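Local coordinates for rubisco operon transcriptional regulator (Synechocystis sp., PDB 5Y2W), which probably represses carbon-concentrating genes as a LysR-type transcription factor, its regulatory domain binding 2-phosphoglycolate, at residues Phe24-Phe32 / Thr203-Thr212; Asn58-Pro68 / Arg185-Lys195. All blocks are in the same frame, centred on the assembly; numbering follows the deposited sequence.

In the fold
Both contacts belong to the same lobe of the LysR substrate-binding domain and form adjoining layers of it. Contact 2 pairs two neighbouring strands of the five-stranded mixed sheet, and its Ser66-Arg185 end opens into the 2-phosphoglycolate pocket; contact 1 joins two helices resting on one side of that sheet. The centres of contact 1 and contact 2 lie about 15 Å apart. They touch directly, Leu205 and Leu208 resting on Val189 and Ile25 on Ile64. Both are partly buried, contact 2 centred about 13 Å from the centre of the chain and contact 1 about 17 Å. Contact 1 is almost wholly apolar and aromatic, whereas contact 2 runs on main-chain hydrogen bonds, ending in charge and water at the pocket.

Contact 1: residues Phe24-Phe32 / Thr203-Thr212; sequences FIPRLLGEF and TFLDYLMAVT
Phe32 lays one face of its ring against the edge of Phe204, whose CD1 stands over the ring centre; the planes are 87° apart and the centroids 5.0 Å, a T-shaped pair. Tyr207 completes the aromatic cluster at a slant, its plane oblique to that of Phe32, with Tyr207 CD2 3.5 Å from Phe32 CD1. With CG anti to the backbone N (chi1 179°), the Phe32 ring reaches across to the other helix, its CE1 coming to Phe204 CA. An alanine here would remove the face on which the Phe204 edge rests and would probably leave a gap between the helices, with Tyr207 less firmly held. At the end of its side chain, Tyr207 OH makes a weak hydrogen bond to Leu28 O, 3.3 Å away. Leu28 makes the main aliphatic contacts: its CD1 presses on Leu208 CD1 at a tight 3.5 Å, the two side chains crossing near a right angle, and meets Val211 CG2 tip to tip. The axes of the two helical segments, 11.1 Å apart at closest approach, cross at 109°: a steep helix-helix packing on one side of the central sheet in an alpha/beta lobe of the periplasmic-binding-protein type.

Contact 2: residues Asn58-Pro68 / Arg185-Lys195; sequences NEDDLYIVSEP and RRWYVANLAGK. With PGA (2-phosphoglycolic acid), chain B.
The Arg185 guanidinium carries Ser66 CB over one face, 3.1 Å above its plane, and takes the ligand carboxylate at its edge. Two donors grip one oxygen there: Arg185 NH2 lies 2.5 Å and Arg185 NE 2.9 Å from PGA O2, with N-H...O angles of 153° and 134°. The side chain, extended from CG to NE, brings the group to the ligand, and a water bridges Arg185 NH1 to Glu67 OE1. Trp187 turns its edge to Ser66, Trp187 CD1 being 3.4 Å from Ser66 OG, while His162 stacks on its ring; the main partner of that hydroxyl is Asn82. The Tyr188 ring has Arg186 CB above one face and Ser66 O at its edge. Strands 62-65 and 186-192 run antiparallel in the mixed sheet of this PBP-like lobe, Tyr63-Ala190 and Val65-Tyr188 being hydrogen-bonded pairs and Ile64-Val189 the non-hydrogen-bonded pair between them. Tyr188 N to Val65 O is short, 2.6 Å, and nearly in line with the carbonyl. Val189 faces helix 199-211 and Ile64 Phe79; Tyr63 and Val65 face helix 48-56. At the far end Leu192 CD1 lies 3.3 Å from Asn58 OD1, which Lys195 NZ reaches in a weak hydrogen bond of 3.4 Å.

Contact 1: residues Phe24-Phe32 / Thr203-Thr212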
loop_
_atom_site.group_PDB
_atom_site.type_symbol
_atom_site.label_atom_id
_atom_site.label_comp_id
_atom_site.label_asym_id
_atom_site.label_seq_id
_atom_site.Cartn_x
_atom_site.Cartn_y
_atom_site.Cartn_z
ATOM N N PHE A 24 3.799 -3.329 -10.565
ATOM C CA PHE A 24 4.668 -3.572 -11.710
ATOM C C PHE A 24 5.923 -4.325 -11.368
ATOM O O PHE A 24 6.253 -5.326 -11.977
ATOM C CB PHE A 24 5.103 -2.258 -12.276
ATOM C CG PHE A 24 5.866 -2.398 -13.540
ATOM C CD1 PHE A 24 5.214 -2.755 -14.688
ATOM C CD2 PHE A 24 7.208 -2.172 -13.569
ATOM C CE1 PHE A 24 5.896 -2.894 -15.865
ATOM C CE2 PHE A 24 7.910 -2.312 -14.740
ATOM C CZ PHE A 24 7.249 -2.664 -15.898
ATOM N N ILE A 25 6.639 -3.857 -10.372
ATOM C CA ILE A 25 7.915 -4.411 -10.114
ATOM C C ILE A 25 7.800 -5.847 -9.667
ATOM O O ILE A 25 8.487 -6.709 -10.220
ATOM C CB ILE A 25 8.685 -3.539 -9.117
ATOM C CG1 ILE A 25 9.052 -2.229 -9.784
ATOM C CG2 ILE A 25 9.890 -4.269 -8.559
ATOM C CD1 ILE A 25 10.059 -2.354 -10.926
ATOM N N PRO A 26 6.913 -6.135 -8.705
ATOM C CA PRO A 26 6.730 -7.531 -8.350
ATOM C C PRO A 26 6.411 -8.411 -9.503
ATOM O O PRO A 26 6.853 -9.533 -9.526
ATOM C CB PRO A 26 5.528 -7.491 -7.416
ATOM C CG PRO A 26 5.803 -6.210 -6.677
ATOM C CD PRO A 26 6.173 -5.266 -7.786
ATOM N N ARG A 27 5.591 -7.943 -10.430
ATOM C CA ARG A 27 5.225 -8.796 -11.534
ATOM C C ARG A 27 6.475 -9.078 -12.394
ATOM O O ARG A 27 6.670 -10.185 -12.819
ATOM C CB ARG A 27 4.153 -8.149 -12.356
ATOM C CG ARG A 27 3.669 -9.016 -13.494
ATOM C CD ARG A 27 2.512 -8.334 -14.197
ATOM N NE ARG A 27 2.946 -7.061 -14.756
ATOM C CZ ARG A 27 2.153 -6.203 -15.381
ATOM N NH1 ARG A 27 0.865 -6.479 -15.553
ATOM N NH2 ARG A 27 2.663 -5.070 -15.859
ATOM N N LEU A 28 7.321 -8.071 -12.608
ATOM C CA LEU A 28 8.602 -8.244 -13.304
ATOM C C LEU A 28 9.576 -9.139 -12.568
ATOM O O LEU A 28 10.370 -9.823 -13.192
ATOM C CB LEU A 28 9.314 -6.914 -13.498
ATOM C CG LEU A 28 8.942 -6.014 -14.668
ATOM C CD1 LEU A 28 10.185 -5.175 -14.963
ATOM C CD2 LEU A 28 8.471 -6.762 -15.926
ATOM N N LEU A 29 9.562 -9.106 -11.246
ATOM C CA LEU A 29 10.367 -10.045 -10.456
ATOM C C LEU A 29 10.139 -11.526 -10.760
ATOM O O LEU A 29 11.019 -12.329 -10.504
ATOM C CB LEU A 29 10.149 -9.816 -8.966
ATOM C CG LEU A 29 10.661 -8.461 -8.452
ATOM C CD1 LEU A 29 10.513 -8.355 -6.928
ATOM C CD2 LEU A 29 12.107 -8.208 -8.886
ATOM N N GLY A 30 8.974 -11.874 -11.293
ATOM C CA GLY A 30 8.585 -13.254 -11.494
ATOM C C GLY A 30 9.388 -13.901 -12.581
ATOM O O GLY A 30 9.913 -14.996 -12.391
ATOM N N GLU A 31 9.480 -13.236 -13.724
ATOM C CA GLU A 31 10.316 -13.741 -14.795
ATOM C C GLU A 31 11.773 -13.759 -14.303
ATOM O O GLU A 31 12.477 -14.763 -14.435
ATOM C CB GLU A 31 10.139 -12.922 -16.083
ATOM C CG GLU A 31 10.741 -13.577 -17.350
ATOM C CD GLU A 31 9.718 -14.234 -18.294
ATOM O OE1 GLU A 31 8.498 -14.109 -18.047
ATOM O OE2 GLU A 31 10.130 -14.871 -19.306
ATOM N N PHE A 32 12.201 -12.674 -13.676
ATOM C CA PHE A 32 13.595 -12.535 -13.267
ATOM C C PHE A 32 14.019 -13.695 -12.370
ATOM O O PHE A 32 15.063 -14.268 -12.554
ATOM C CB PHE A 32 13.811 -11.195 -12.568
ATOM C CG PHE A 32 15.224 -10.954 -12.090
ATOM C CD1 PHE A 32 16.215 -10.567 -12.979
ATOM C CD2 PHE A 32 15.548 -11.071 -10.748
ATOM C CE1 PHE A 32 17.504 -10.313 -12.536
ATOM C CE2 PHE A 32 16.842 -10.812 -10.293
ATOM C CZ PHE A 32 17.818 -10.434 -11.194
ATOM N N THR A 203 22.865 -7.216 -12.765
ATOM C CA THR A 203 22.106 -8.150 -13.653
ATOM C C THR A 203 20.625 -7.715 -13.707
ATOM O O THR A 203 19.983 -7.770 -14.747
ATOM C CB THR A 203 22.171 -9.619 -13.158
ATOM O OG1 THR A 203 23.522 -9.963 -12.806
ATOM C CG2 THR A 203 21.635 -10.575 -14.190
ATOM N N PHE A 204 20.093 -7.281 -12.564
ATOM C CA PHE A 204 18.673 -6.920 -12.488
ATOM C C PHE A 204 18.412 -5.680 -13.331
ATOM O O PHE A 204 17.438 -5.627 -14.092
ATOM C CB PHE A 204 18.186 -6.675 -11.035
ATOM C CG PHE A 204 16.745 -6.231 -10.988
ATOM C CD1 PHE A 204 15.727 -7.119 -11.326
ATOM C CD2 PHE A 204 16.409 -4.908 -10.738
ATOM C CE1 PHE A 204 14.406 -6.710 -11.354
ATOM C CE2 PHE A 204 15.076 -4.496 -10.767
ATOM C CZ PHE A 204 14.081 -5.405 -11.074
ATOM N N LEU A 205 19.336 -4.723 -13.210
ATOM C CA LEU A 205 19.281 -3.436 -13.868
ATOM C C LEU A 205 19.199 -3.587 -15.362
ATOM O O LEU A 205 18.308 -3.008 -16.022
ATOM C CB LEU A 205 20.501 -2.616 -13.443
ATOM C CG LEU A 205 20.676 -1.180 -13.977
ATOM C CD1 LEU A 205 19.454 -0.299 -13.677
ATOM C CD2 LEU A 205 21.940 -0.533 -13.387
ATOM N N ASP A 206 20.080 -4.417 -15.904
ATOM C CA ASP A 206 20.068 -4.701 -17.339
ATOM C C ASP A 206 18.808 -5.437 -17.704
ATOM O O ASP A 206 18.282 -5.253 -18.792
ATOM C CB ASP A 206 21.283 -5.579 -17.765
ATOM C CG ASP A 206 22.625 -4.897 -17.520
ATOM O OD1 ASP A 206 22.674 -3.659 -17.523
ATOM O OD2 ASP A 206 23.626 -5.580 -17.287
ATOM N N TYR A 207 18.347 -6.321 -16.815
ATOM C CA TYR A 207 17.095 -7.056 -17.069
ATOM C C TYR A 207 15.888 -6.072 -17.156
ATOM O O TYR A 207 15.070 -6.087 -18.108
ATOM C CB TYR A 207 16.875 -8.148 -15.996
ATOM C CG TYR A 207 15.479 -8.748 -16.067
ATOM C CD1 TYR A 207 15.124 -9.637 -17.082
ATOM C CD2 TYR A 207 14.496 -8.380 -15.142
ATOM C CE1 TYR A 207 13.840 -10.150 -17.166
ATOM C CE2 TYR A 207 13.212 -8.882 -15.222
ATOM C CZ TYR A 207 12.890 -9.770 -16.224
ATOM O OH TYR A 207 11.605 -10.254 -16.264
ATOM N N LEU A 208 15.824 -5.193 -16.171
ATOM C CA LEU A 208 14.778 -4.153 -16.134
ATOM C C LEU A 208 14.802 -3.319 -17.395
ATOM O O LEU A 208 13.766 -3.139 -18.057
ATOM C CB LEU A 208 14.969 -3.252 -14.901
ATOM C CG LEU A 208 13.960 -2.107 -14.678
ATOM C CD1 LEU A 208 12.510 -2.592 -14.555
ATOM C CD2 LEU A 208 14.338 -1.354 -13.428
ATOM N N MET A 209 15.983 -2.792 -17.741
ATOM C CA MET A 209 16.090 -1.960 -18.963
ATOM C C MET A 209 15.673 -2.719 -20.192
ATOM O O MET A 209 15.012 -2.190 -21.074
ATOM C CB MET A 209 17.502 -1.447 -19.170
ATOM C CG MET A 209 17.915 -0.508 -18.068
ATOM S SD MET A 209 16.597 0.727 -17.761
ATOM C CE MET A 209 17.353 1.289 -16.285
ATOM N N ALA A 210 16.052 -3.973 -20.270
ATOM C CA ALA A 210 15.757 -4.697 -21.492
ATOM C C ALA A 210 14.285 -4.959 -21.591
ATOM O O ALA A 210 13.694 -4.710 -22.614
ATOM C CB ALA A 210 16.553 -6.005 -21.526
ATOM N N VAL A 211 13.662 -5.454 -20.517
ATOM C CA VAL A 211 12.243 -5.857 -20.644
ATOM C C VAL A 211 11.297 -4.672 -20.835
ATOM O O VAL A 211 10.187 -4.818 -21.405
ATOM C CB VAL A 211 11.755 -6.746 -19.475
ATOM C CG1 VAL A 211 12.573 -8.025 -19.447
ATOM C CG2 VAL A 211 11.802 -6.015 -18.142
ATOM N N THR A 212 11.725 -3.490 -20.386
ATOM C CA THR A 212 10.864 -2.320 -20.492
ATOM C C THR A 212 11.106 -1.488 -21.721
ATOM O O THR A 212 10.500 -0.410 -21.838
ATOM C CB THR A 212 10.986 -1.427 -19.243
ATOM O OG1 THR A 212 12.357 -1.043 -19.038
ATOM C CG2 THR A 212 10.484 -2.220 -18.029
#

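Contact 2: residues Asn58-Pro68 / Arg185-Lys195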
loop_
_atom_site.group_PDB
_atom_site.type_symbol
_atom_site.label_atom_id
_atom_site.label_comp_id
_atom_site.label_asym_id
_atom_site.label_seq_id
_atom_site.Cartn_x
_atom_site.Cartn_y
_atom_site.Cartn_z
ATOM N N ASN A 58 22.252 4.709 2.647
ATOM C CA ASN A 58 22.693 3.682 1.681
ATOM C C ASN A 58 22.076 2.280 1.839
ATOM O O ASN A 58 22.786 1.278 1.727
ATOM C CB ASN A 58 24.211 3.582 1.752
ATOM C CG ASN A 58 24.772 2.547 0.795
ATOM O OD1 ASN A 58 24.355 2.426 -0.355
ATOM N ND2 ASN A 58 25.694 1.776 1.287
ATOM N N GLU A 59 20.757 2.199 2.059
ATOM C CA GLU A 59 20.135 0.928 2.499
ATOM C C GLU A 59 19.951 -0.134 1.415
ATOM O O GLU A 59 19.930 -1.333 1.686
ATOM C CB GLU A 59 18.825 1.201 3.241
ATOM C CG GLU A 59 19.047 2.019 4.507
ATOM C CD GLU A 59 17.805 2.127 5.368
ATOM O OE1 GLU A 59 17.290 1.069 5.766
ATOM O OE2 GLU A 59 17.334 3.254 5.651
ATOM N N ASP A 60 19.884 0.287 0.164
ATOM C CA ASP A 60 19.488 -0.630 -0.898
ATOM C C ASP A 60 20.463 -0.592 -2.046
ATOM O O ASP A 60 21.275 0.333 -2.175
ATOM C CB ASP A 60 18.080 -0.215 -1.398
ATOM C CG ASP A 60 17.046 -0.193 -0.268
ATOM O OD1 ASP A 60 16.668 -1.288 0.164
ATOM O OD2 ASP A 60 16.673 0.901 0.221
ATOM N N ASP A 61 20.329 -1.586 -2.900
ATOM C CA ASP A 61 21.047 -1.647 -4.146
ATOM C C ASP A 61 20.506 -0.658 -5.174
ATOM O O ASP A 61 21.247 0.127 -5.766
ATOM C CB ASP A 61 20.921 -3.072 -4.676
ATOM C CG ASP A 61 21.570 -4.078 -3.740
ATOM O OD1 ASP A 61 22.726 -3.825 -3.350
ATOM O OD2 ASP A 61 20.931 -5.072 -3.341
ATOM N N LEU A 62 19.189 -0.706 -5.372
ATOM C CA LEU A 62 18.534 0.142 -6.337
ATOM C C LEU A 62 17.252 0.786 -5.801
ATOM O O LEU A 62 16.574 0.259 -4.913
ATOM C CB LEU A 62 18.225 -0.655 -7.589
ATOM C CG LEU A 62 19.405 -1.140 -8.444
ATOM C CD1 LEU A 62 18.857 -2.102 -9.506
ATOM C CD2 LEU A 62 20.213 0.003 -9.089
ATOM N N TYR A 63 16.940 1.930 -6.394
ATOM C CA TYR A 63 15.824 2.730 -6.006
ATOM C C TYR A 63 15.033 3.038 -7.269
ATOM O O TYR A 63 15.588 3.367 -8.329
ATOM C CB TYR A 63 16.318 4.003 -5.355
ATOM C CG TYR A 63 17.234 3.776 -4.154
ATOM C CD1 TYR A 63 18.629 3.642 -4.314
ATOM C CD2 TYR A 63 16.716 3.697 -2.861
ATOM C CE1 TYR A 63 19.450 3.401 -3.223
ATOM C CE2 TYR A 63 17.541 3.487 -1.772
ATOM C CZ TYR A 63 18.903 3.318 -1.966
ATOM O OH TYR A 63 19.712 3.139 -0.893
ATOM N N ILE A 64 13.719 2.928 -7.152
ATOM C CA ILE A 64 12.822 3.419 -8.183
ATOM C C ILE A 64 12.041 4.638 -7.696
ATOM O O ILE A 64 11.302 4.634 -6.664
ATOM C CB ILE A 64 11.931 2.295 -8.635
ATOM C CG1 ILE A 64 12.866 1.189 -9.147
ATOM C CG2 ILE A 64 10.907 2.791 -9.669
ATOM C CD1 ILE A 64 12.275 0.245 -10.168
ATOM N N VAL A 65 12.262 5.714 -8.437
ATOM C CA VAL A 65 11.757 7.025 -8.108
ATOM C C VAL A 65 11.251 7.691 -9.395
ATOM O O VAL A 65 11.643 7.286 -10.489
ATOM C CB VAL A 65 12.838 7.872 -7.486
ATOM C CG1 VAL A 65 13.350 7.170 -6.243
ATOM C CG2 VAL A 65 13.967 8.154 -8.495
ATOM N N SER A 66 10.325 8.643 -9.250
ATOM C CA SER A 66 9.940 9.564 -10.330
ATOM C C SER A 66 10.649 10.938 -10.315
ATOM O O SER A 66 10.854 11.553 -11.335
ATOM C CB SER A 66 8.428 9.814 -10.258
ATOM O OG SER A 66 7.769 8.623 -10.518
ATOM N N GLU A 67 10.898 11.435 -9.126
ATOM C CA GLU A 67 11.559 12.708 -8.900
ATOM C C GLU A 67 12.820 12.394 -8.061
ATOM O O GLU A 67 12.731 12.013 -6.916
ATOM C CB GLU A 67 10.650 13.712 -8.181
ATOM C CG GLU A 67 11.272 15.099 -8.149
ATOM C CD GLU A 67 10.568 16.130 -7.290
ATOM O OE1 GLU A 67 9.584 15.823 -6.562
ATOM O OE2 GLU A 67 11.020 17.287 -7.368
ATOM N N PRO A 68 14.001 12.525 -8.661
ATOM C CA PRO A 68 15.306 12.384 -8.000
ATOM C C PRO A 68 15.404 13.272 -6.766
ATOM O O PRO A 68 15.095 14.464 -6.865
ATOM C CB PRO A 68 16.289 12.920 -9.059
ATOM C CG PRO A 68 15.612 12.645 -10.348
ATOM C CD PRO A 68 14.124 12.798 -10.099
ATOM N N ARG A 185 5.657 12.375 -16.149
ATOM C CA ARG A 185 6.557 11.993 -15.070
ATOM C C ARG A 185 7.046 10.617 -15.454
ATOM O O ARG A 185 6.429 9.927 -16.257
ATOM C CB ARG A 185 5.729 12.053 -13.800
ATOM C CG ARG A 185 6.331 11.665 -12.496
ATOM C CD ARG A 185 5.194 11.756 -11.458
ATOM N NE ARG A 185 5.563 11.407 -10.075
ATOM C CZ ARG A 185 6.207 12.223 -9.239
ATOM N NH1 ARG A 185 6.502 13.437 -9.631
ATOM N NH2 ARG A 185 6.490 11.848 -7.992
ATOM N N ARG A 186 8.149 10.187 -14.896
ATOM C CA ARG A 186 8.744 8.965 -15.424
ATOM C C ARG A 186 9.174 8.205 -14.223
ATOM O O ARG A 186 9.401 8.828 -13.208
ATOM C CB ARG A 186 9.943 9.336 -16.309
ATOM C CG ARG A 186 9.545 10.252 -17.482
ATOM C CD ARG A 186 10.652 10.558 -18.445
ATOM N NE ARG A 186 10.900 9.472 -19.401
ATOM C CZ ARG A 186 11.996 9.354 -20.185
ATOM N NH1 ARG A 186 13.009 10.229 -20.131
ATOM N NH2 ARG A 186 12.088 8.314 -21.020
ATOM N N TRP A 187 9.214 6.875 -14.314
ATOM C CA TRP A 187 9.937 6.076 -13.356
ATOM C C TRP A 187 11.421 5.939 -13.753
ATOM O O TRP A 187 11.747 5.594 -14.879
ATOM C CB TRP A 187 9.318 4.679 -13.267
ATOM C CG TRP A 187 8.054 4.560 -12.477
ATOM C CD1 TRP A 187 7.571 5.414 -11.528
ATOM C CD2 TRP A 187 7.141 3.486 -12.544
ATOM N NE1 TRP A 187 6.398 4.931 -11.005
ATOM C CE2 TRP A 187 6.117 3.747 -11.607
ATOM C CE3 TRP A 187 7.112 2.283 -13.270
ATOM C CZ2 TRP A 187 5.057 2.895 -11.418
ATOM C CZ3 TRP A 187 6.042 1.458 -13.098
ATOM C CH2 TRP A 187 5.038 1.754 -12.138
ATOM N N TYR A 188 12.298 6.157 -12.788
ATOM C CA TYR A 188 13.715 6.011 -12.971
ATOM C C TYR A 188 14.219 4.930 -12.077
ATOM O O TYR A 188 13.764 4.808 -10.939
ATOM C CB TYR A 188 14.438 7.274 -12.562
ATOM C CG TYR A 188 14.144 8.501 -13.390
ATOM C CD1 TYR A 188 14.749 8.700 -14.631
ATOM C CD2 TYR A 188 13.284 9.494 -12.902
ATOM C CE1 TYR A 188 14.506 9.854 -15.369
ATOM C CE2 TYR A 188 13.025 10.626 -13.629
ATOM C CZ TYR A 188 13.646 10.813 -14.856
ATOM O OH TYR A 188 13.355 11.965 -15.520
ATOM N N VAL A 189 15.166 4.146 -12.580
ATOM C CA VAL A 189 15.936 3.252 -11.721
ATOM C C VAL A 189 17.325 3.883 -11.465
ATOM O O VAL A 189 18.047 4.294 -12.376
ATOM C CB VAL A 189 16.026 1.822 -12.262
ATOM C CG1 VAL A 189 16.540 1.818 -13.681
ATOM C CG2 VAL A 189 16.920 0.966 -11.365
ATOM N N ALA A 190 17.626 3.987 -10.181
ATOM C CA ALA A 190 18.672 4.816 -9.675
ATOM C C ALA A 190 19.529 4.016 -8.706
ATOM O O ALA A 190 19.070 3.019 -8.156
ATOM C CB ALA A 190 18.086 6.039 -8.975
ATOM N N ASN A 191 20.776 4.456 -8.568
ATOM C CA ASN A 191 21.697 4.010 -7.530
ATOM C C ASN A 191 22.574 5.184 -7.110
ATOM O O ASN A 191 22.685 6.193 -7.833
ATOM C CB ASN A 191 22.568 2.888 -8.039
ATOM C CG ASN A 191 23.450 3.320 -9.198
ATOM O OD1 ASN A 191 24.594 3.694 -9.007
ATOM N ND2 ASN A 191 22.926 3.255 -10.391
ATOM N N LEU A 192 23.132 5.090 -5.915
ATOM C CA LEU A 192 24.011 6.156 -5.377
ATOM C C LEU A 192 25.132 6.400 -6.403
ATOM O O LEU A 192 25.699 5.432 -6.938
ATOM C CB LEU A 192 24.567 5.767 -3.984
ATOM C CG LEU A 192 23.549 5.662 -2.801
ATOM C CD1 LEU A 192 24.175 5.505 -1.420
ATOM C CD2 LEU A 192 22.602 6.856 -2.744
ATOM N N ALA A 193 25.387 7.665 -6.747
ATOM C CA ALA A 193 26.351 7.957 -7.834
ATOM C C ALA A 193 27.723 7.369 -7.480
ATOM O O ALA A 193 28.171 7.495 -6.329
ATOM C CB ALA A 193 26.464 9.456 -8.069
ATOM N N GLY A 194 28.354 6.690 -8.436
ATOM C CA GLY A 194 29.712 6.188 -8.230
ATOM C C GLY A 194 29.786 4.863 -7.483
ATOM O O GLY A 194 30.798 4.139 -7.588
ATOM N N LYS A 195 28.733 4.554 -6.716
ATOM C CA LYS A 195 28.538 3.228 -6.126
ATOM C C LYS A 195 28.860 2.079 -7.109
ATOM O O LYS A 195 28.237 1.921 -8.172
ATOM C CB LYS A 195 27.082 3.097 -5.649
ATOM C CG LYS A 195 26.678 1.767 -5.019
ATOM C CD LYS A 195 25.151 1.599 -5.056
ATOM C CE LYS A 195 24.660 0.339 -4.337
ATOM N NZ LYS A 195 25.120 0.259 -2.909
HETATM P P PGA B . 4.855 8.900 -3.907
HETATM O O1P PGA B . 5.444 8.581 -5.377
HETATM O O2P PGA B . 4.579 7.575 -3.278
HETATM O O3P PGA B . 3.618 9.772 -4.182
HETATM O O4P PGA B . 6.008 9.486 -3.180
HETATM C C2 PGA B . 4.853 7.781 -6.379
HETATM C C1 PGA B . 4.958 8.403 -7.766
HETATM O O1 PGA B . 4.462 7.785 -8.760
HETATM O O2 PGA B . 5.538 9.504 -7.864
HETATM O O HOH W 1 9.457 12.210 -13.365
HETATM O O HOH W 2 7.121 14.799 -7.299
#